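Local atomic coordinates of phiAB6 tailspike (Unidentified phage, PDB entry 5JS4), a protein that serves as the trimeric beta-helical tailspike of a bacteriophage and probably binds and fragments the exopolysaccharide of Acinetobacter baumannii. Residues E554-S559 against T563-R568; A582-T585 against S590-W593; G594-N597 against N602-A605; A692-F697 against V713-T718. All coordinates share one frame; numbering follows the deposited sequence.

Contact 1: residues E554-S559 against T563-R568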
# COMPACT_ATOMS: atom_id res chain seq x y z
N GLU A 554 10.57 -1.95 -26.16
CA GLU A 554 9.62 -3.07 -26.11
C GLU A 554 10.41 -4.36 -26.34
O GLU A 554 11.00 -4.54 -27.40
CB GLU A 554 8.54 -2.91 -27.19
CG GLU A 554 7.67 -1.67 -27.05
CD GLU A 554 6.75 -1.43 -28.24
OE1 GLU A 554 7.07 -1.85 -29.37
OE2 GLU A 554 5.68 -0.80 -28.06
N THR A 555 10.44 -5.23 -25.34
CA THR A 555 11.19 -6.48 -25.46
C THR A 555 10.59 -7.59 -24.60
O THR A 555 9.48 -7.44 -24.08
CB THR A 555 12.70 -6.24 -25.16
OG1 THR A 555 13.46 -7.41 -25.50
CG2 THR A 555 12.93 -5.87 -23.71
N HIS A 556 11.30 -8.71 -24.49
CA HIS A 556 10.86 -9.84 -23.68
C HIS A 556 11.28 -9.65 -22.23
O HIS A 556 12.30 -9.03 -21.95
CB HIS A 556 11.49 -11.14 -24.19
CG HIS A 556 11.26 -11.39 -25.64
ND1 HIS A 556 10.05 -11.82 -26.15
CD2 HIS A 556 12.10 -11.32 -26.70
CE1 HIS A 556 10.15 -11.97 -27.45
NE2 HIS A 556 11.39 -11.67 -27.81
N ILE A 557 10.52 -10.24 -21.31
CA ILE A 557 10.92 -10.27 -19.91
C ILE A 557 12.20 -11.10 -19.77
O ILE A 557 13.15 -10.69 -19.10
CB ILE A 557 9.79 -10.81 -19.00
CG1 ILE A 557 8.61 -9.82 -19.01
CG2 ILE A 557 10.28 -11.00 -17.57
CD1 ILE A 557 7.35 -10.33 -18.33
N SER A 558 12.23 -12.26 -20.42
CA SER A 558 13.44 -13.08 -20.47
C SER A 558 14.53 -12.41 -21.29
O SER A 558 14.29 -11.99 -22.42
CB SER A 558 13.12 -14.44 -21.10
OG SER A 558 14.31 -15.16 -21.37
N SER A 559 15.74 -12.33 -20.73
CA SER A 559 16.88 -11.76 -21.44
C SER A 559 17.45 -12.69 -22.51
O SER A 559 18.22 -12.25 -23.36
CB SER A 559 17.98 -11.38 -20.45
OG SER A 559 18.46 -12.53 -19.77
N THR A 563 13.25 -14.11 -30.11
CA THR A 563 12.21 -14.05 -31.13
C THR A 563 11.78 -12.60 -31.33
O THR A 563 12.02 -11.76 -30.46
CB THR A 563 10.97 -14.86 -30.72
OG1 THR A 563 10.47 -14.35 -29.48
CG2 THR A 563 11.31 -16.34 -30.56
N PRO A 564 11.15 -12.30 -32.47
CA PRO A 564 10.50 -10.99 -32.57
C PRO A 564 9.26 -10.92 -31.69
O PRO A 564 8.83 -11.93 -31.13
CB PRO A 564 10.11 -10.91 -34.05
CG PRO A 564 9.96 -12.33 -34.48
CD PRO A 564 10.98 -13.10 -33.69
N LEU A 565 8.72 -9.72 -31.54
CA LEU A 565 7.43 -9.52 -30.90
C LEU A 565 6.36 -9.39 -31.96
O LEU A 565 6.65 -9.05 -33.10
CB LEU A 565 7.42 -8.23 -30.07
CG LEU A 565 8.46 -8.02 -28.99
CD1 LEU A 565 8.18 -6.72 -28.26
CD2 LEU A 565 8.46 -9.19 -28.01
N VAL A 566 5.12 -9.63 -31.56
CA VAL A 566 3.97 -9.29 -32.38
C VAL A 566 3.11 -8.34 -31.56
O VAL A 566 2.78 -8.63 -30.41
CB VAL A 566 3.16 -10.53 -32.77
CG1 VAL A 566 1.86 -10.14 -33.45
CG2 VAL A 566 3.99 -11.42 -33.69
N LYS A 567 2.76 -7.21 -32.15
CA LYS A 567 1.82 -6.29 -31.53
C LYS A 567 0.46 -6.49 -32.17
O LYS A 567 0.35 -6.63 -33.39
CB LYS A 567 2.30 -4.86 -31.67
CG LYS A 567 3.57 -4.60 -30.88
CD LYS A 567 3.90 -3.12 -30.77
CE LYS A 567 2.96 -2.40 -29.81
NZ LYS A 567 3.36 -0.98 -29.64
N ARG A 568 -0.57 -6.54 -31.33
CA ARG A 568 -1.94 -6.67 -31.79
C ARG A 568 -2.68 -5.39 -31.44
O ARG A 568 -2.50 -4.83 -30.36
CB ARG A 568 -2.63 -7.87 -31.17
CG ARG A 568 -1.90 -9.19 -31.40
CD ARG A 568 -2.84 -10.37 -31.22
NE ARG A 568 -3.46 -10.37 -29.90
CZ ARG A 568 -4.53 -11.09 -29.57
NH1 ARG A 568 -5.12 -11.89 -30.45
NH2 ARG A 568 -5.02 -11.02 -28.33
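Glu554 and Lys567 close one end of this contact with a salt bridge, NZ of Lys567 lying 2.8 Å from OE2 of Glu554 on the syn side of the carboxylate. The glutamate reaches out as an extended chain, and the lysine, bent at chi3 (73°), comes across it at about a right angle. Both charges have a further partner: Glu554 OE2 also pairs with Lys567 of the third subunit, and Lys567 NZ with Glu554 of the second, so that alternating charges link all three chains. At the other end NE2 of His556 donates to the main-chain O of Thr563 over 2.7 Å, almost straight at 168°. The acceptor lies in the imidazole plane, whereas the nitrogen stands above the plane of the carbonyl. These bonds straddle the short connection from strand 551-556 to strand 566-573, where the chain turns into the first strand of the C-terminal antiparallel sheet; both segments also pair in parallel with a strand of the second subunit. Leu565 fills the middle of the contact. Its CD2 sits over one face of the His556 ring, 3.3 Å from CE1, while Thr563 OG1 approaches the same CE1 at 3.1 Å. The other branch of the leucine, CD1, rests 3.7 Å from Glu554 O and 4.0 Å from Glu554 CB. Val570 of the third subunit packs against both His556 and Leu565.

Contact 2: residues A582-T585 against S590-W593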
# COMPACT_ATOMS: atom_id res chain seq x y z
N ALA A 582 -5.74 -6.86 -35.01
CA ALA A 582 -4.84 -7.21 -36.10
C ALA A 582 -3.41 -7.31 -35.58
O ALA A 582 -3.04 -6.60 -34.65
CB ALA A 582 -4.91 -6.16 -37.19
N SER A 583 -2.62 -8.17 -36.21
CA SER A 583 -1.25 -8.44 -35.78
C SER A 583 -0.24 -7.81 -36.74
O SER A 583 -0.41 -7.87 -37.95
CB SER A 583 -1.00 -9.95 -35.72
OG SER A 583 -1.75 -10.54 -34.68
N ASP A 584 0.81 -7.21 -36.18
CA ASP A 584 1.88 -6.68 -37.00
C ASP A 584 3.03 -7.69 -37.14
O ASP A 584 2.98 -8.80 -36.59
CB ASP A 584 2.34 -5.29 -36.50
CG ASP A 584 3.37 -5.33 -35.38
OD1 ASP A 584 3.58 -6.38 -34.74
OD2 ASP A 584 3.99 -4.26 -35.14
N THR A 585 4.03 -7.29 -37.92
CA THR A 585 5.24 -8.06 -38.13
C THR A 585 6.42 -7.10 -38.09
O THR A 585 6.40 -6.06 -38.75
CB THR A 585 5.23 -8.77 -39.50
OG1 THR A 585 4.07 -9.61 -39.61
CG2 THR A 585 6.49 -9.62 -39.70
N SER A 590 11.33 -8.15 -42.36
CA SER A 590 9.96 -7.77 -42.75
C SER A 590 9.31 -6.82 -41.75
O SER A 590 9.35 -7.06 -40.55
CB SER A 590 9.10 -9.03 -42.86
OG SER A 590 7.77 -8.73 -43.24
N ARG A 591 8.69 -5.77 -42.28
CA ARG A 591 7.86 -4.87 -41.48
C ARG A 591 6.50 -4.75 -42.15
O ARG A 591 6.39 -4.27 -43.28
CB ARG A 591 8.51 -3.49 -41.34
CG ARG A 591 7.80 -2.57 -40.35
CD ARG A 591 8.06 -3.00 -38.92
NE ARG A 591 7.51 -2.13 -37.89
CZ ARG A 591 6.41 -2.37 -37.17
NH1 ARG A 591 5.65 -3.44 -37.40
NH2 ARG A 591 6.05 -1.52 -36.22
N LYS A 592 5.47 -5.23 -41.45
CA LYS A 592 4.10 -5.24 -41.95
C LYS A 592 3.11 -4.95 -40.83
O LYS A 592 3.44 -5.11 -39.65
CB LYS A 592 3.74 -6.62 -42.54
CG LYS A 592 4.54 -7.03 -43.77
CD LYS A 592 4.34 -8.51 -44.10
CE LYS A 592 2.91 -8.83 -44.49
NZ LYS A 592 2.78 -10.24 -44.94
N TRP A 593 1.90 -4.55 -41.23
CA TRP A 593 0.77 -4.41 -40.32
C TRP A 593 -0.39 -5.18 -40.93
O TRP A 593 -0.79 -4.91 -42.06
CB TRP A 593 0.41 -2.94 -40.11
CG TRP A 593 1.50 -2.19 -39.43
CD1 TRP A 593 1.62 -1.95 -38.09
CD2 TRP A 593 2.66 -1.63 -40.05
NE1 TRP A 593 2.78 -1.25 -37.84
CE2 TRP A 593 3.44 -1.05 -39.02
CE3 TRP A 593 3.11 -1.57 -41.36
CZ2 TRP A 593 4.65 -0.40 -39.29
CZ3 TRP A 593 4.32 -0.92 -41.63
CH2 TRP A 593 5.07 -0.35 -40.59
O HOH W 1 3.47 -1.48 -34.86
O HOH W 2 3.87 -11.59 -42.26
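Arg591 turns one nitrogen, NH1, toward two acceptors of the neighbouring strand: Asp584 OD2 at 2.9 Å, as part of a salt bridge, and the main-chain O of Thr585 at 3.0 Å. The carboxylate and guanidinium planes stand 85° apart, and NH1 meets OD2 from above the carboxylate rather than head-on. A bend at chi2 (73°) carries the guanidinium back to these acceptors although CB of the arginine leads away from them. Thr585 O is gripped twice, since the N of Lys592 donates to it as well, from the opposite face of the carbonyl plane. In return Thr585 N donates to Lys592 O at 2.8 Å, which makes Thr585 and Lys592 a hydrogen-bonded pair of the antiparallel hairpin formed by strands 579-586 and 591-597. Next along it, Asp584 faces Trp593 as a non-hydrogen-bonded pair, with Asp584 CB 3.8 Å from Trp593 CD1. CZ2 of that indole lies 3.4 Å above the centre of the Arg591 guanidinium, and a water ties Trp593 NE1 to Arg591 NH2 and Asp584 OD2. Farther out, OD1 of Asp584 accepts from Lys567 N and OD2 pairs with Arg569 of the third subunit, whose Trp593 makes a cation-pi contact with Arg591.

Contact 3: residues G594-N597 against N602-A605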
# COMPACT_ATOMS: atom_id res chain seq x y z
N GLY A 594 -0.90 -6.16 -40.19
CA GLY A 594 -1.96 -7.01 -40.68
C GLY A 594 -3.30 -6.30 -40.74
O GLY A 594 -3.55 -5.31 -40.04
N THR A 595 -4.16 -6.81 -41.61
CA THR A 595 -5.56 -6.43 -41.63
C THR A 595 -6.38 -7.63 -42.06
O THR A 595 -5.83 -8.70 -42.32
CB THR A 595 -5.81 -5.18 -42.50
OG1 THR A 595 -7.20 -4.82 -42.41
CG2 THR A 595 -5.44 -5.41 -43.96
N TYR A 596 -7.69 -7.46 -42.13
CA TYR A 596 -8.57 -8.55 -42.53
C TYR A 596 -9.84 -7.97 -43.11
O TYR A 596 -10.37 -6.99 -42.59
CB TYR A 596 -8.89 -9.46 -41.34
CG TYR A 596 -9.43 -10.81 -41.74
CD1 TYR A 596 -10.79 -11.01 -41.92
CD2 TYR A 596 -8.57 -11.87 -41.96
CE1 TYR A 596 -11.28 -12.25 -42.30
CE2 TYR A 596 -9.05 -13.12 -42.34
CZ TYR A 596 -10.41 -13.30 -42.51
OH TYR A 596 -10.88 -14.53 -42.89
N ASN A 597 -10.30 -8.58 -44.19
CA ASN A 597 -11.56 -8.21 -44.81
C ASN A 597 -12.58 -9.27 -44.44
O ASN A 597 -12.53 -10.39 -44.95
CB ASN A 597 -11.40 -8.11 -46.32
CG ASN A 597 -12.56 -7.41 -46.99
OD1 ASN A 597 -13.72 -7.66 -46.65
ND2 ASN A 597 -12.26 -6.53 -47.94
N ASN A 602 -10.69 -12.53 -46.22
CA ASN A 602 -9.30 -12.53 -46.67
C ASN A 602 -8.44 -11.71 -45.73
O ASN A 602 -8.78 -10.57 -45.42
CB ASN A 602 -9.16 -11.89 -48.05
CG ASN A 602 -9.87 -12.65 -49.14
OD1 ASN A 602 -10.79 -12.14 -49.76
ND2 ASN A 602 -9.44 -13.88 -49.39
N ALA A 603 -7.32 -12.28 -45.32
CA ALA A 603 -6.29 -11.50 -44.65
C ALA A 603 -5.69 -10.49 -45.62
O ALA A 603 -5.75 -10.64 -46.83
CB ALA A 603 -5.21 -12.42 -44.12
N GLY A 604 -5.11 -9.44 -45.05
CA GLY A 604 -4.39 -8.46 -45.84
C GLY A 604 -3.26 -7.88 -45.02
O GLY A 604 -3.07 -8.24 -43.86
N ALA A 605 -2.52 -6.97 -45.63
CA ALA A 605 -1.42 -6.31 -44.94
C ALA A 605 -1.01 -5.01 -45.59
O ALA A 605 -1.19 -4.81 -46.80
CB ALA A 605 -0.21 -7.23 -44.85
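The main-chain O of Asn602 receives the N-H of Asn597 at 2.8 Å along a nearly straight line (176°), and Tyr596 closes in on the same oxygen. CA of Tyr596 makes a CA-H...O contact with it at 3.5 Å, and it also lies over one face of the Tyr596 ring, offset toward the rim. The ring folds back across the partner strand because chi1 (-162°) turns CG away from the backbone N, bringing CD2 to within 3.5 Å of Ala603 CA and 4.0 Å of Ala603 CB. The reciprocal bond from Asn602 N to Asn597 O and the bonds between Thr595 and Gly604, 2.9 Å from each N to the opposing O, complete the antiparallel hairpin of strands 591-597 and 602-615. On the sheet face that carries Thr595 and Asn597, Thr595 CG2 lies 3.5 Å from Gly604 C. That threonine turns OG1 toward the main-chain O of Lys588 in the second subunit, while Asn597 ND2 bonds to Asn625 O of the same subunit. Tyr596, His598 and Tyr580 line a pocket holding malonate, probably taken up from the crystallisation liquor. Main-chain bonds from Thr595 and Asn597 therefore hold the Tyr596 backbone in place, and ring packing against Asn602 O and the Ala603 backbone would probably limit its rotation beside this pocket.

Contact 4: residues A692-F697 against V713-T718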
# COMPACT_ATOMS: atom_id res chain seq x y z
N ALA A 692 18.13 -14.59 -53.99
CA ALA A 692 19.20 -13.87 -53.33
C ALA A 692 19.03 -12.37 -53.53
O ALA A 692 19.41 -11.57 -52.68
CB ALA A 692 20.54 -14.31 -53.89
N GLY A 693 18.47 -12.00 -54.68
CA GLY A 693 18.31 -10.61 -55.07
C GLY A 693 17.68 -10.54 -56.44
O GLY A 693 16.97 -11.47 -56.86
N PHE A 694 17.91 -9.45 -57.16
CA PHE A 694 17.37 -9.29 -58.49
C PHE A 694 18.18 -8.29 -59.30
O PHE A 694 18.89 -7.44 -58.74
CB PHE A 694 15.88 -8.89 -58.45
CG PHE A 694 15.59 -7.62 -57.69
CD1 PHE A 694 15.41 -7.64 -56.31
CD2 PHE A 694 15.44 -6.41 -58.36
CE1 PHE A 694 15.12 -6.48 -55.61
CE2 PHE A 694 15.15 -5.24 -57.66
CZ PHE A 694 14.99 -5.28 -56.29
N LYS A 695 18.10 -8.43 -60.62
CA LYS A 695 18.71 -7.51 -61.56
C LYS A 695 17.67 -6.53 -62.07
O LYS A 695 16.51 -6.90 -62.24
CB LYS A 695 19.32 -8.25 -62.75
CG LYS A 695 20.47 -9.18 -62.38
CD LYS A 695 21.16 -9.70 -63.63
CE LYS A 695 22.28 -10.68 -63.30
NZ LYS A 695 22.96 -11.17 -64.53
N VAL A 696 18.11 -5.30 -62.31
CA VAL A 696 17.30 -4.28 -62.95
C VAL A 696 17.96 -3.94 -64.28
O VAL A 696 19.16 -3.67 -64.33
CB VAL A 696 17.21 -3.00 -62.10
CG1 VAL A 696 16.31 -1.96 -62.77
CG2 VAL A 696 16.69 -3.33 -60.71
N PHE A 697 17.17 -3.98 -65.35
CA PHE A 697 17.61 -3.66 -66.71
C PHE A 697 16.94 -2.36 -67.11
O PHE A 697 15.72 -2.23 -66.99
CB PHE A 697 17.18 -4.75 -67.70
CG PHE A 697 17.83 -6.09 -67.47
CD1 PHE A 697 17.48 -6.88 -66.38
CD2 PHE A 697 18.77 -6.58 -68.38
CE1 PHE A 697 18.07 -8.12 -66.19
CE2 PHE A 697 19.35 -7.82 -68.19
CZ PHE A 697 19.01 -8.58 -67.09
N VAL A 713 15.23 1.54 -55.73
CA VAL A 713 14.38 0.35 -55.72
C VAL A 713 13.72 0.22 -54.36
O VAL A 713 14.25 0.67 -53.34
CB VAL A 713 15.15 -0.95 -56.07
CG1 VAL A 713 15.90 -0.79 -57.38
CG2 VAL A 713 16.09 -1.37 -54.96
N ALA A 714 12.55 -0.41 -54.34
CA ALA A 714 11.86 -0.74 -53.11
C ALA A 714 11.44 -2.20 -53.21
O ALA A 714 10.91 -2.62 -54.24
CB ALA A 714 10.64 0.15 -52.90
N PHE A 715 11.70 -2.98 -52.17
CA PHE A 715 11.34 -4.39 -52.20
C PHE A 715 11.10 -4.93 -50.81
O PHE A 715 11.51 -4.34 -49.80
CB PHE A 715 12.40 -5.22 -52.94
CG PHE A 715 13.74 -5.29 -52.25
CD1 PHE A 715 14.63 -4.23 -52.31
CD2 PHE A 715 14.13 -6.45 -51.57
CE1 PHE A 715 15.87 -4.30 -51.69
CE2 PHE A 715 15.37 -6.53 -50.96
CZ PHE A 715 16.24 -5.45 -51.01
N THR A 716 10.39 -6.06 -50.76
CA THR A 716 10.15 -6.77 -49.52
C THR A 716 10.79 -8.15 -49.58
O THR A 716 10.95 -8.72 -50.67
CB THR A 716 8.65 -6.92 -49.21
OG1 THR A 716 8.03 -7.76 -50.20
CG2 THR A 716 7.96 -5.57 -49.20
N ALA A 717 11.16 -8.68 -48.42
CA ALA A 717 11.80 -9.99 -48.33
C ALA A 717 10.79 -11.11 -48.08
O ALA A 717 11.14 -12.28 -48.09
CB ALA A 717 12.86 -9.99 -47.24
N THR A 718 9.53 -10.74 -47.85
CA THR A 718 8.43 -11.70 -47.78
C THR A 718 7.24 -11.16 -48.54
O THR A 718 7.19 -9.97 -48.88
CB THR A 718 7.98 -12.00 -46.34
OG1 THR A 718 7.24 -10.89 -45.81
CG2 THR A 718 9.16 -12.32 -45.43
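Phe694 and Phe715 both place CG between the backbone N and the carbonyl carbon, with chi1 of 58° and 67°, and in these rotamers the two rings meet between their strands. They form a T-shaped pair in which the edge of Phe694 is presented to the face of Phe715. The ring centroids lie 5.5 Å apart and the planes are inclined by 77°. CE1 of Phe694 does the touching: it stands over the Phe715 ring, offset toward its rim, 3.8 Å from CG and 4.0 Å from CB. Beside the rings, Phe694 CZ approaches Val713 CG2 at 4.3 Å, and CG2 of Val696 meets CG1 of Val713 at the same separation, so that the valines continue the apolar seam along the strands. The backbones stay well apart, the axes of strands 693-697 and 713-715 coming no nearer than 10.5 Å, as expected of two sheets packed face to face. Strand 690-699 pairs with strands 636-641 and 672-678 on one side of this sandwich-like arrangement, whereas strand 708-715 belongs with strands 602-615 and 654-661 on the other. Val639, Met677 and Ile654 also surround Phe694, and Trp627 makes an edge-to-face contact with Phe715. No hydrogen bond passes between the two segments, and all four touching residues are buried. Cohesion here thus rests on apolar packing, to which the slightly positive C-H edge of Phe694 over the electron-rich face of Phe715 probably adds a weak directional component.

The contacts follow one another along the C-terminal part of the chain. Contact 1 leads into strand 566-573, the first of the antiparallel sheet; contact 2 pairs strands 579-586 and 591-597, and contact 3 continues from strand 591-597 to 602-615. Centres of contacts 1 and 2 are 14 Å apart, those of 2 and 3 only 10 Å. Strand 708-715 of contact 4 neighbours 602-615 in this sheet, and the other strand of contact 4, 690-699, lies in a second sheet; the centre of contact 4 is 20 Å from that of contact 2. All four contacts touch the second subunit, so the hairpins, the packing of the two sheets and part of the trimer interface lie in the same region beyond the beta-helix.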